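Local coordinates for tyrosinase (Aspergillus oryzae, PDB 6JU8), which probably oxidises L-tyrosine and L-dopa to L-dopaquinone with molecular oxygen at a dinuclear copper centre, a step of melanin biosynthesis, at residues 147-152 / 375-381; 26-31 / 171-176; 108-112 / 432-437. The protein carries 1 engineered substitution. Residues are numbered along the deposited sequence.

Contact 1 (147-152 / 375-381); sequences LPYWDF and HHCNIDR. With CU (copper (II) ion), chain D.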
loop_
_atom_site.group_PDB
_atom_site.type_symbol
_atom_site.label_atom_id
_atom_site.label_comp_id
_atom_site.label_asym_id
_atom_site.label_seq_id
_atom_site.Cartn_x
_atom_site.Cartn_y
_atom_site.Cartn_z
ATOM N N LEU A 147 -21.005 12.286 -10.464
ATOM C CA LEU A 147 -19.706 11.975 -9.849
ATOM C C LEU A 147 -19.822 12.123 -8.335
ATOM O O LEU A 147 -20.163 13.196 -7.838
ATOM C CB LEU A 147 -18.646 12.958 -10.371
ATOM C CG LEU A 147 -17.225 12.710 -9.839
ATOM C CD1 LEU A 147 -16.640 11.424 -10.435
ATOM C CD2 LEU A 147 -16.318 13.900 -10.112
ATOM N N PRO A 148 -19.532 11.094 -7.567
ATOM C CA PRO A 148 -19.564 11.258 -6.104
ATOM C C PRO A 148 -18.482 12.186 -5.577
ATOM O O PRO A 148 -17.442 12.394 -6.201
ATOM C CB PRO A 148 -19.313 9.845 -5.590
ATOM C CG PRO A 148 -19.654 8.948 -6.745
ATOM C CD PRO A 148 -19.208 9.714 -7.969
ATOM N N TYR A 149 -18.743 12.737 -4.381
ATOM C CA TYR A 149 -17.761 13.597 -3.718
ATOM C C TYR A 149 -17.171 12.881 -2.515
ATOM O O TYR A 149 -17.845 12.091 -1.838
ATOM C CB TYR A 149 -18.347 14.973 -3.343
ATOM C CG TYR A 149 -19.424 14.933 -2.285
ATOM C CD1 TYR A 149 -19.098 15.024 -0.932
ATOM C CD2 TYR A 149 -20.761 14.819 -2.646
ATOM C CE1 TYR A 149 -20.078 14.993 0.049
ATOM C CE2 TYR A 149 -21.760 14.776 -1.674
ATOM C CZ TYR A 149 -21.410 14.865 -0.338
ATOM O OH TYR A 149 -22.404 14.811 0.621
ATOM N N TRP A 150 -15.900 13.206 -2.234
ATOM C CA TRP A 150 -15.285 12.760 -0.982
ATOM C C TRP A 150 -15.430 13.830 0.089
ATOM O O TRP A 150 -14.845 14.913 -0.012
ATOM C CB TRP A 150 -13.806 12.454 -1.208
ATOM C CG TRP A 150 -13.051 12.215 0.071
ATOM C CD1 TRP A 150 -13.451 11.472 1.141
ATOM C CD2 TRP A 150 -11.749 12.744 0.370
ATOM N NE1 TRP A 150 -12.471 11.515 2.109
ATOM C CE2 TRP A 150 -11.425 12.285 1.667
ATOM C CE3 TRP A 150 -10.850 13.570 -0.311
ATOM C CZ2 TRP A 150 -10.223 12.611 2.298
ATOM C CZ3 TRP A 150 -9.657 13.900 0.318
ATOM C CH2 TRP A 150 -9.360 13.426 1.609
ATOM N N ASP A 151 -16.231 13.521 1.103
ATOM C CA ASP A 151 -16.409 14.470 2.200
ATOM C C ASP A 151 -15.247 14.348 3.178
ATOM O O ASP A 151 -15.277 13.601 4.162
ATOM C CB ASP A 151 -17.754 14.278 2.908
ATOM C CG ASP A 151 -18.089 15.538 3.716
ATOM O OD1 ASP A 151 -17.168 16.291 4.071
ATOM O OD2 ASP A 151 -19.298 15.761 3.947
ATOM N N PHE A 152 -14.184 15.092 2.875
ATOM C CA PHE A 152 -12.958 15.030 3.678
ATOM C C PHE A 152 -13.166 15.587 5.087
ATOM O O PHE A 152 -12.295 15.396 5.952
ATOM C CB PHE A 152 -11.771 15.696 2.968
ATOM C CG PHE A 152 -11.994 17.131 2.548
ATOM C CD1 PHE A 152 -12.142 18.137 3.497
ATOM C CD2 PHE A 152 -12.079 17.479 1.202
ATOM C CE1 PHE A 152 -12.353 19.460 3.090
ATOM C CE2 PHE A 152 -12.253 18.789 0.774
ATOM C CZ PHE A 152 -12.397 19.782 1.742
ATOM N N HIS A 375 -11.936 14.731 -4.479
ATOM C CA HIS A 375 -11.606 15.929 -3.694
ATOM C C HIS A 375 -12.211 17.167 -4.336
ATOM O O HIS A 375 -12.900 17.974 -3.685
ATOM C CB HIS A 375 -10.079 16.038 -3.604
ATOM C CG HIS A 375 -9.583 17.227 -2.857
ATOM N ND1 HIS A 375 -10.131 17.653 -1.668
ATOM C CD2 HIS A 375 -8.518 18.041 -3.136
ATOM C CE1 HIS A 375 -9.432 18.709 -1.261
ATOM N NE2 HIS A 375 -8.452 18.977 -2.122
ATOM N N HIS A 376 -11.946 17.358 -5.648
ATOM C CA HIS A 376 -12.488 18.558 -6.278
ATOM C C HIS A 376 -13.999 18.528 -6.382
ATOM O O HIS A 376 -14.622 19.592 -6.385
ATOM C CB HIS A 376 -11.823 18.777 -7.653
ATOM C CG HIS A 376 -10.593 19.630 -7.418
ATOM N ND1 HIS A 376 -10.715 20.982 -7.177
ATOM C CD2 HIS A 376 -9.293 19.324 -7.225
ATOM C CE1 HIS A 376 -9.520 21.479 -6.911
ATOM N NE2 HIS A 376 -8.615 20.483 -6.932
ATOM N N CYS A 377 -14.624 17.361 -6.407
ATOM C CA CYS A 377 -16.072 17.317 -6.341
ATOM C C CYS A 377 -16.557 17.880 -5.009
ATOM O O CYS A 377 -17.508 18.699 -4.978
ATOM C CB CYS A 377 -16.547 15.883 -6.657
ATOM S SG CYS A 377 -18.351 15.909 -6.898
ATOM N N ASN A 378 -15.878 17.574 -3.899
ATOM C CA ASN A 378 -16.263 18.212 -2.640
ATOM C C ASN A 378 -15.896 19.689 -2.597
ATOM O O ASN A 378 -16.639 20.479 -2.000
ATOM C CB ASN A 378 -15.644 17.520 -1.410
ATOM C CG ASN A 378 -16.403 17.922 -0.155
ATOM O OD1 ASN A 378 -17.648 17.913 -0.155
ATOM N ND2 ASN A 378 -15.712 18.295 0.907
ATOM N N ILE A 379 -14.791 20.111 -3.211
ATOM C CA ILE A 379 -14.500 21.555 -3.258
ATOM C C ILE A 379 -15.609 22.274 -4.016
ATOM O O ILE A 379 -16.014 23.386 -3.629
ATOM C CB ILE A 379 -13.109 21.793 -3.844
ATOM C CG1 ILE A 379 -12.028 21.161 -2.951
ATOM C CG2 ILE A 379 -12.845 23.269 -4.124
ATOM C CD1 ILE A 379 -12.023 21.692 -1.523
ATOM N N ASP A 380 -16.133 21.643 -5.068
ATOM C CA ASP A 380 -17.269 22.216 -5.797
ATOM C C ASP A 380 -18.506 22.318 -4.921
ATOM O O ASP A 380 -19.232 23.325 -4.951
ATOM C CB ASP A 380 -17.570 21.357 -7.043
ATOM C CG ASP A 380 -18.525 22.137 -7.939
ATOM O OD1 ASP A 380 -18.065 23.170 -8.469
ATOM O OD2 ASP A 380 -19.706 21.751 -8.070
ATOM N N ARG A 381 -18.764 21.270 -4.143
ATOM C CA ARG A 381 -19.886 21.240 -3.185
ATOM C C ARG A 381 -19.754 22.335 -2.128
ATOM O O ARG A 381 -20.725 23.026 -1.805
ATOM C CB ARG A 381 -19.926 19.832 -2.570
ATOM C CG ARG A 381 -21.003 19.695 -1.469
ATOM C CD ARG A 381 -21.090 18.210 -1.068
ATOM N NE ARG A 381 -21.841 18.032 0.165
ATOM C CZ ARG A 381 -21.307 18.161 1.385
ATOM N NH1 ARG A 381 -20.020 18.488 1.531
ATOM N NH2 ARG A 381 -22.051 17.992 2.464
HETATM CU CU CU D . -6.895 20.488 -6.228
HETATM O O HOH W 1 -17.127 18.886 3.424
HETATM O O HOH W 2 -5.991 21.527 -8.034
#

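Contact 2 (26-31 / 171-176); sequences IDDWYL and PILVTM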
loop_
_atom_site.group_PDB
_atom_site.type_symbol
_atom_site.label_atom_id
_atom_site.label_comp_id
_atom_site.label_asym_id
_atom_site.label_seq_id
_atom_site.Cartn_x
_atom_site.Cartn_y
_atom_site.Cartn_z
ATOM N N ILE A 26 -19.345 9.743 -1.532
ATOM C CA ILE A 26 -18.902 8.477 -2.110
ATOM C C ILE A 26 -18.938 7.324 -1.122
ATOM O O ILE A 26 -19.074 6.176 -1.555
ATOM C CB ILE A 26 -17.488 8.635 -2.711
ATOM C CG1 ILE A 26 -17.191 7.424 -3.605
ATOM C CG2 ILE A 26 -16.450 8.875 -1.627
ATOM C CD1 ILE A 26 -15.950 7.505 -4.437
ATOM N N ASP A 27 -18.802 7.575 0.181
ATOM C CA ASP A 27 -18.924 6.466 1.141
ATOM C C ASP A 27 -20.391 6.070 1.248
ATOM O O ASP A 27 -20.715 4.870 1.263
ATOM C CB ASP A 27 -18.341 6.846 2.491
ATOM C CG ASP A 27 -16.854 6.626 2.595
ATOM O OD1 ASP A 27 -16.190 6.160 1.639
ATOM O OD2 ASP A 27 -16.317 6.943 3.682
ATOM N N ASP A 28 -21.304 7.054 1.334
ATOM C CA ASP A 28 -22.724 6.719 1.363
ATOM C C ASP A 28 -23.089 5.915 0.122
ATOM O O ASP A 28 -23.815 4.916 0.175
ATOM C CB ASP A 28 -23.619 7.961 1.425
ATOM C CG ASP A 28 -23.532 8.752 2.711
ATOM O OD1 ASP A 28 -22.953 8.244 3.695
ATOM O OD2 ASP A 28 -24.030 9.910 2.710
ATOM N N TRP A 29 -22.616 6.393 -1.020
ATOM C CA TRP A 29 -22.941 5.756 -2.295
ATOM C C TRP A 29 -22.392 4.345 -2.362
ATOM O O TRP A 29 -23.107 3.427 -2.783
ATOM C CB TRP A 29 -22.361 6.616 -3.412
ATOM C CG TRP A 29 -22.515 6.100 -4.792
ATOM C CD1 TRP A 29 -23.593 6.154 -5.624
ATOM C CD2 TRP A 29 -21.470 5.452 -5.547
ATOM N NE1 TRP A 29 -23.299 5.567 -6.833
ATOM C CE2 TRP A 29 -22.002 5.120 -6.817
ATOM C CE3 TRP A 29 -20.156 5.113 -5.242
ATOM C CZ2 TRP A 29 -21.236 4.467 -7.778
ATOM C CZ3 TRP A 29 -19.386 4.467 -6.185
ATOM C CH2 TRP A 29 -19.944 4.156 -7.445
ATOM N N TYR A 30 -21.151 4.138 -1.927
ATOM C CA TYR A 30 -20.573 2.800 -1.953
ATOM C C TYR A 30 -21.395 1.874 -1.065
ATOM O O TYR A 30 -21.688 0.739 -1.458
ATOM C CB TYR A 30 -19.086 2.830 -1.525
ATOM C CG TYR A 30 -18.519 1.411 -1.579
ATOM C CD1 TYR A 30 -18.278 0.820 -2.813
ATOM C CD2 TYR A 30 -18.291 0.667 -0.435
ATOM C CE1 TYR A 30 -17.774 -0.464 -2.931
ATOM C CE2 TYR A 30 -17.801 -0.629 -0.543
ATOM C CZ TYR A 30 -17.548 -1.181 -1.777
ATOM O OH TYR A 30 -17.085 -2.474 -1.908
ATOM N N LEU A 31 -21.800 2.345 0.116
ATOM C CA LEU A 31 -22.586 1.456 0.990
ATOM C C LEU A 31 -23.966 1.228 0.406
ATOM O O LEU A 31 -24.486 0.113 0.513
ATOM C CB LEU A 31 -22.670 2.060 2.404
ATOM C CG LEU A 31 -21.303 2.214 3.092
ATOM C CD1 LEU A 31 -21.421 2.942 4.415
ATOM C CD2 LEU A 31 -20.607 0.872 3.286
ATOM N N PRO A 171 -11.919 7.824 1.161
ATOM C CA PRO A 171 -13.081 6.974 0.823
ATOM C C PRO A 171 -12.760 5.487 0.924
ATOM O O PRO A 171 -11.682 5.021 0.518
ATOM C CB PRO A 171 -13.319 7.292 -0.662
ATOM C CG PRO A 171 -12.811 8.693 -0.808
ATOM C CD PRO A 171 -11.578 8.771 0.082
ATOM N N ILE A 172 -13.763 4.744 1.391
ATOM C CA ILE A 172 -13.663 3.279 1.385
ATOM C C ILE A 172 -13.124 2.784 0.050
ATOM O O ILE A 172 -12.155 2.015 -0.035
ATOM C CB ILE A 172 -15.028 2.631 1.673
ATOM C CG1 ILE A 172 -15.601 3.006 3.053
ATOM C CG2 ILE A 172 -14.936 1.128 1.539
ATOM C CD1 ILE A 172 -17.096 2.776 3.187
ATOM N N LEU A 173 -13.806 3.221 -1.014
ATOM C CA LEU A 173 -13.528 2.603 -2.319
ATOM C C LEU A 173 -12.133 2.968 -2.781
ATOM O O LEU A 173 -11.483 2.202 -3.497
ATOM C CB LEU A 173 -14.637 3.052 -3.288
ATOM C CG LEU A 173 -14.568 2.500 -4.699
ATOM C CD1 LEU A 173 -14.598 0.979 -4.699
ATOM C CD2 LEU A 173 -15.743 3.031 -5.528
ATOM N N VAL A 174 -11.625 4.149 -2.402
ATOM C CA VAL A 174 -10.273 4.538 -2.828
ATOM C C VAL A 174 -9.212 3.630 -2.234
ATOM O O VAL A 174 -8.114 3.485 -2.801
ATOM C CB VAL A 174 -10.079 6.020 -2.465
ATOM C CG1 VAL A 174 -8.643 6.428 -2.287
ATOM C CG2 VAL A 174 -10.751 6.931 -3.503
ATOM N N THR A 175 -9.512 2.997 -1.095
ATOM C CA THR A 175 -8.510 2.198 -0.389
ATOM C C THR A 175 -8.564 0.727 -0.784
ATOM O O THR A 175 -7.794 -0.035 -0.214
ATOM C CB THR A 175 -8.638 2.329 1.140
ATOM O OG1 THR A 175 -9.868 1.760 1.618
ATOM C CG2 THR A 175 -8.580 3.796 1.540
ATOM N N MET A 176 -9.402 0.354 -1.736
ATOM C CA MET A 176 -9.565 -1.049 -2.137
ATOM C C MET A 176 -8.841 -1.339 -3.449
ATOM O O MET A 176 -9.145 -0.761 -4.499
ATOM C CB MET A 176 -11.066 -1.334 -2.367
ATOM C CG MET A 176 -11.879 -1.377 -1.096
ATOM S SD MET A 176 -13.651 -1.281 -1.390
ATOM C CE MET A 176 -13.845 -2.581 -2.609
HETATM O O HOH W 3 -16.244 4.972 -0.789
#

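Contact 3 (108-112 / 432-437); sequences RVYVT and WRSLNY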
loop_
_atom_site.group_PDB
_atom_site.type_symbol
_atom_site.label_atom_id
_atom_site.label_comp_id
_atom_site.label_asym_id
_atom_site.label_seq_id
_atom_site.Cartn_x
_atom_site.Cartn_y
_atom_site.Cartn_z
ATOM N N ARG A 108 -14.799 23.924 -11.235
ATOM C CA ARG A 108 -16.179 23.497 -11.423
ATOM C C ARG A 108 -16.338 22.929 -12.823
ATOM O O ARG A 108 -16.954 21.866 -13.009
ATOM C CB ARG A 108 -17.131 24.675 -11.180
ATOM C CG ARG A 108 -18.598 24.317 -11.494
ATOM C CD ARG A 108 -19.575 25.323 -10.880
ATOM N NE ARG A 108 -19.641 25.175 -9.433
ATOM C CZ ARG A 108 -20.213 26.006 -8.585
ATOM N NH1 ARG A 108 -20.843 27.110 -8.977
ATOM N NH2 ARG A 108 -20.162 25.732 -7.279
ATOM N N VAL A 109 -15.794 23.635 -13.828
ATOM C CA VAL A 109 -15.905 23.143 -15.208
ATOM C C VAL A 109 -15.083 21.881 -15.389
ATOM O O VAL A 109 -15.519 20.922 -16.057
ATOM C CB VAL A 109 -15.481 24.236 -16.208
ATOM C CG1 VAL A 109 -15.630 23.720 -17.647
ATOM C CG2 VAL A 109 -16.290 25.525 -16.076
ATOM N N TYR A 110 -13.887 21.813 -14.807
ATOM C CA TYR A 110 -13.014 20.638 -14.962
ATOM C C TYR A 110 -13.688 19.388 -14.434
ATOM O O TYR A 110 -13.655 18.340 -15.107
ATOM C CB TYR A 110 -11.720 20.903 -14.209
ATOM C CG TYR A 110 -10.545 20.003 -14.503
ATOM C CD1 TYR A 110 -10.321 19.423 -15.740
ATOM C CD2 TYR A 110 -9.612 19.754 -13.491
ATOM C CE1 TYR A 110 -9.218 18.619 -15.985
ATOM C CE2 TYR A 110 -8.479 18.981 -13.722
ATOM C CZ TYR A 110 -8.299 18.395 -14.969
ATOM O OH TYR A 110 -7.167 17.631 -15.156
ATOM N N VAL A 111 -14.296 19.482 -13.247
ATOM C CA VAL A 111 -14.968 18.307 -12.664
ATOM C C VAL A 111 -16.148 17.881 -13.542
ATOM O O VAL A 111 -16.385 16.685 -13.732
ATOM C CB VAL A 111 -15.431 18.619 -11.239
ATOM C CG1 VAL A 111 -16.328 17.499 -10.676
ATOM C CG2 VAL A 111 -14.231 18.813 -10.317
ATOM N N THR A 112 -16.869 18.844 -14.109
ATOM C CA THR A 112 -18.003 18.539 -14.976
ATOM C C THR A 112 -17.529 17.867 -16.260
ATOM O O THR A 112 -18.181 16.943 -16.765
ATOM C CB THR A 112 -18.751 19.834 -15.319
ATOM O OG1 THR A 112 -19.317 20.359 -14.109
ATOM C CG2 THR A 112 -19.913 19.592 -16.275
ATOM N N TRP A 432 -24.632 26.032 -10.599
ATOM C CA TRP A 432 -24.095 24.717 -10.950
ATOM C C TRP A 432 -25.207 23.858 -11.545
ATOM O O TRP A 432 -24.926 22.921 -12.292
ATOM C CB TRP A 432 -23.422 24.063 -9.730
ATOM C CG TRP A 432 -24.399 23.923 -8.598
ATOM C CD1 TRP A 432 -25.198 22.841 -8.344
ATOM C CD2 TRP A 432 -24.682 24.894 -7.580
ATOM N NE1 TRP A 432 -25.969 23.101 -7.217
ATOM C CE2 TRP A 432 -25.665 24.351 -6.740
ATOM C CE3 TRP A 432 -24.184 26.187 -7.322
ATOM C CZ2 TRP A 432 -26.177 25.040 -5.629
ATOM C CZ3 TRP A 432 -24.700 26.864 -6.224
ATOM C CH2 TRP A 432 -25.678 26.298 -5.405
ATOM N N ARG A 433 -26.466 24.167 -11.249
ATOM C CA ARG A 433 -27.566 23.346 -11.742
ATOM C C ARG A 433 -27.701 23.483 -13.249
ATOM O O ARG A 433 -28.314 22.645 -13.920
ATOM C CB ARG A 433 -28.873 23.672 -11.011
ATOM C CG ARG A 433 -28.826 23.227 -9.550
ATOM C CD ARG A 433 -29.783 24.022 -8.667
ATOM N NE ARG A 433 -29.180 25.339 -8.428
ATOM C CZ ARG A 433 -29.018 26.059 -7.334
ATOM N NH1 ARG A 433 -29.433 25.641 -6.141
ATOM N NH2 ARG A 433 -28.421 27.252 -7.409
ATOM N N SER A 434 -27.106 24.541 -13.808
ATOM C CA SER A 434 -27.157 24.638 -15.273
ATOM C C SER A 434 -26.329 23.536 -15.922
ATOM O O SER A 434 -26.510 23.285 -17.112
ATOM C CB SER A 434 -26.670 26.005 -15.754
ATOM O OG SER A 434 -25.306 26.147 -15.447
ATOM N N LEU A 435 -25.442 22.891 -15.163
ATOM C CA LEU A 435 -24.636 21.769 -15.651
ATOM C C LEU A 435 -25.303 20.434 -15.339
ATOM O O LEU A 435 -24.709 19.375 -15.507
ATOM C CB LEU A 435 -23.232 21.840 -15.022
ATOM C CG LEU A 435 -22.447 23.111 -15.368
ATOM C CD1 LEU A 435 -21.180 23.219 -14.531
ATOM C CD2 LEU A 435 -22.144 23.122 -16.865
ATOM N N ASN A 436 -26.542 20.500 -14.869
ATOM C CA ASN A 436 -27.415 19.368 -14.647
ATOM C C ASN A 436 -26.929 18.420 -13.549
ATOM O O ASN A 436 -27.011 17.191 -13.683
ATOM C CB ASN A 436 -27.648 18.545 -15.925
ATOM C CG ASN A 436 -28.914 17.713 -15.796
ATOM O OD1 ASN A 436 -29.822 18.074 -15.036
ATOM N ND2 ASN A 436 -29.038 16.596 -16.506
ATOM N N TYR A 437 -26.443 18.956 -12.447
ATOM C CA TYR A 437 -26.206 18.194 -11.233
ATOM C C TYR A 437 -26.575 19.084 -10.050
ATOM O O TYR A 437 -26.703 20.307 -10.172
ATOM C CB TYR A 437 -24.760 17.717 -11.105
ATOM C CG TYR A 437 -23.739 18.822 -10.905
ATOM C CD1 TYR A 437 -23.473 19.333 -9.654
ATOM C CD2 TYR A 437 -23.054 19.366 -11.997
ATOM C CE1 TYR A 437 -22.538 20.355 -9.488
ATOM C CE2 TYR A 437 -22.106 20.369 -11.851
ATOM C CZ TYR A 437 -21.855 20.858 -10.579
ATOM O OH TYR A 437 -20.912 21.857 -10.439
HETATM O O HOH W 4 -18.541 20.477 -11.171
#

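Contact 1 (147-152 / 375-381)
Both segments lie in the common central domain of tyrosinase: helix 371-389 belongs to the four-helix core around the dinuclear copper centre, and loop 147-152 crosses its outer side. His376 points away from this loop to bind copper through NE2, with His332 and His336; Cys377, Asn378 and Arg381 turn to the loop instead. Tyr149, with chi1 p, packs its ring face against the Arg381 side chain, t through chi3 and bent at chi4 (-84°), whose CD sits 3.4 Å from the Tyr149 ring centroid, a CH-pi contact. Arg381 NH1 donates to Asn378 OD1 (3.0 Å), and the Tyr456 hydroxyl hydrogen-bonds both Arg381 NH2 and Asp151 OD2. Asp151 OD2 lies 3.7 Å from Arg381 NH1, a long salt bridge of charges alone, out of the guanidinium plane. Phe152, also p, places its face against Asn378 ND2, while the small thiol of Cys377 lets the backbone approach. Water 1 donates to Asp151 OD1 at 2.7 Å and accepts from Asn378 ND2 at 2.9 Å.

Contact 2 (26-31 / 171-176)
A helix start packed against a short 3-10 turn, edged by a subunit interface, is what this contact amounts to; it is structural packing away from the copper sites. Residues 26-31 form the first turns of helix 26-34, and 173-175 make the 3-10 turn. The polar link is Asp27, whose carboxylate accepts the backbone amide of Ile172: Ile172 N to Asp27 OD1 is 2.8 Å. An aspartate suits this place because the amides at the beginning of a 3-10 turn have no earlier carbonyl to bond. Water 3 serves the next amide, accepting from Leu173 N at 3.0 Å and donating to Asp27 OD1 at 2.7 Å.

Around this polar spot the surfaces are apolar. Ile26 CG2 meets Pro171 CB at 3.6 Å, and Leu31 CD2 reaches Ile172 CD1 at 4.0 Å. Tyr30 gives the broad surface between Ile172, Leu173 and Met176, its CE1 lying 3.9 Å from Leu173 CD1; Met176 SD stands 4.6 Å from the Tyr30 ring centroid in an oblique Met-aromatic contact. The Tyr30 hydroxyl is hydrogen-bonded to Asp249 of the second subunit, and Ile172 packs on Val250 of that subunit. Within the chain, Leu43 of helix 41-55 touches Trp29, Tyr30 and Leu173, while Ile371 and Leu374 of helix 371-389 pack on Pro171, Val174 and Ile26.

Contact 3 (108-112 / 432-437)
One turn of helix 103-129 faces a 3-10 turn at 432-435, followed by Asn436 with positive phi (66°) before the chain extends into Tyr437. The backbones stay apart, with CA atoms 8.0 Å between Arg108 and Trp432 and 7.4 Å between Thr112 and Leu435, so side chains span the gap. Thr112, whose OG1 bonds Arg108 O at 3.0 Å, can therefore sit against apolar Leu435, whose CD1 is 3.4 Å from Thr112 OG1. Arg108 lays its aliphatic part by Tyr437, CG to OH at 3.5 Å, and brings one guanidinium face over Trp432 CB. Water 4 donates to Arg108 O and to Tyr437 OH, each at 2.8 Å. Because His107, next to Arg108, is a copper ligand, the contact joins the C-terminal 432-437 loop to the outside of the copper-binding core. Arg108, by a salt bridge, and Tyr437, by a hydrogen bond, meet Asp380 of helix 371-389, and Trp432 packs on Ala384 and Thr388 of that helix.

How the contacts relate
From the N terminus, residues 26-31 come first and wait until 171-176 to close contact 2. Helix 103-129 begins contact 3, which closes only at 432-437; inside that long loop lies contact 1, joining 147-152 to 375-381. Contact 1 is thus nested in contact 3, whereas contact 2 crosses both. Contact 1 is the hub. Its loop touches contact 2 where Tyr149 O probably accepts a hydrogen bond from Ile26 N, and its helix touches contact 3 through Asp380 and His376. Contacts 2 and 3 remain about 12 Å apart at their nearest atoms: each is tied to the copper-binding core through contact 1, without touching the other.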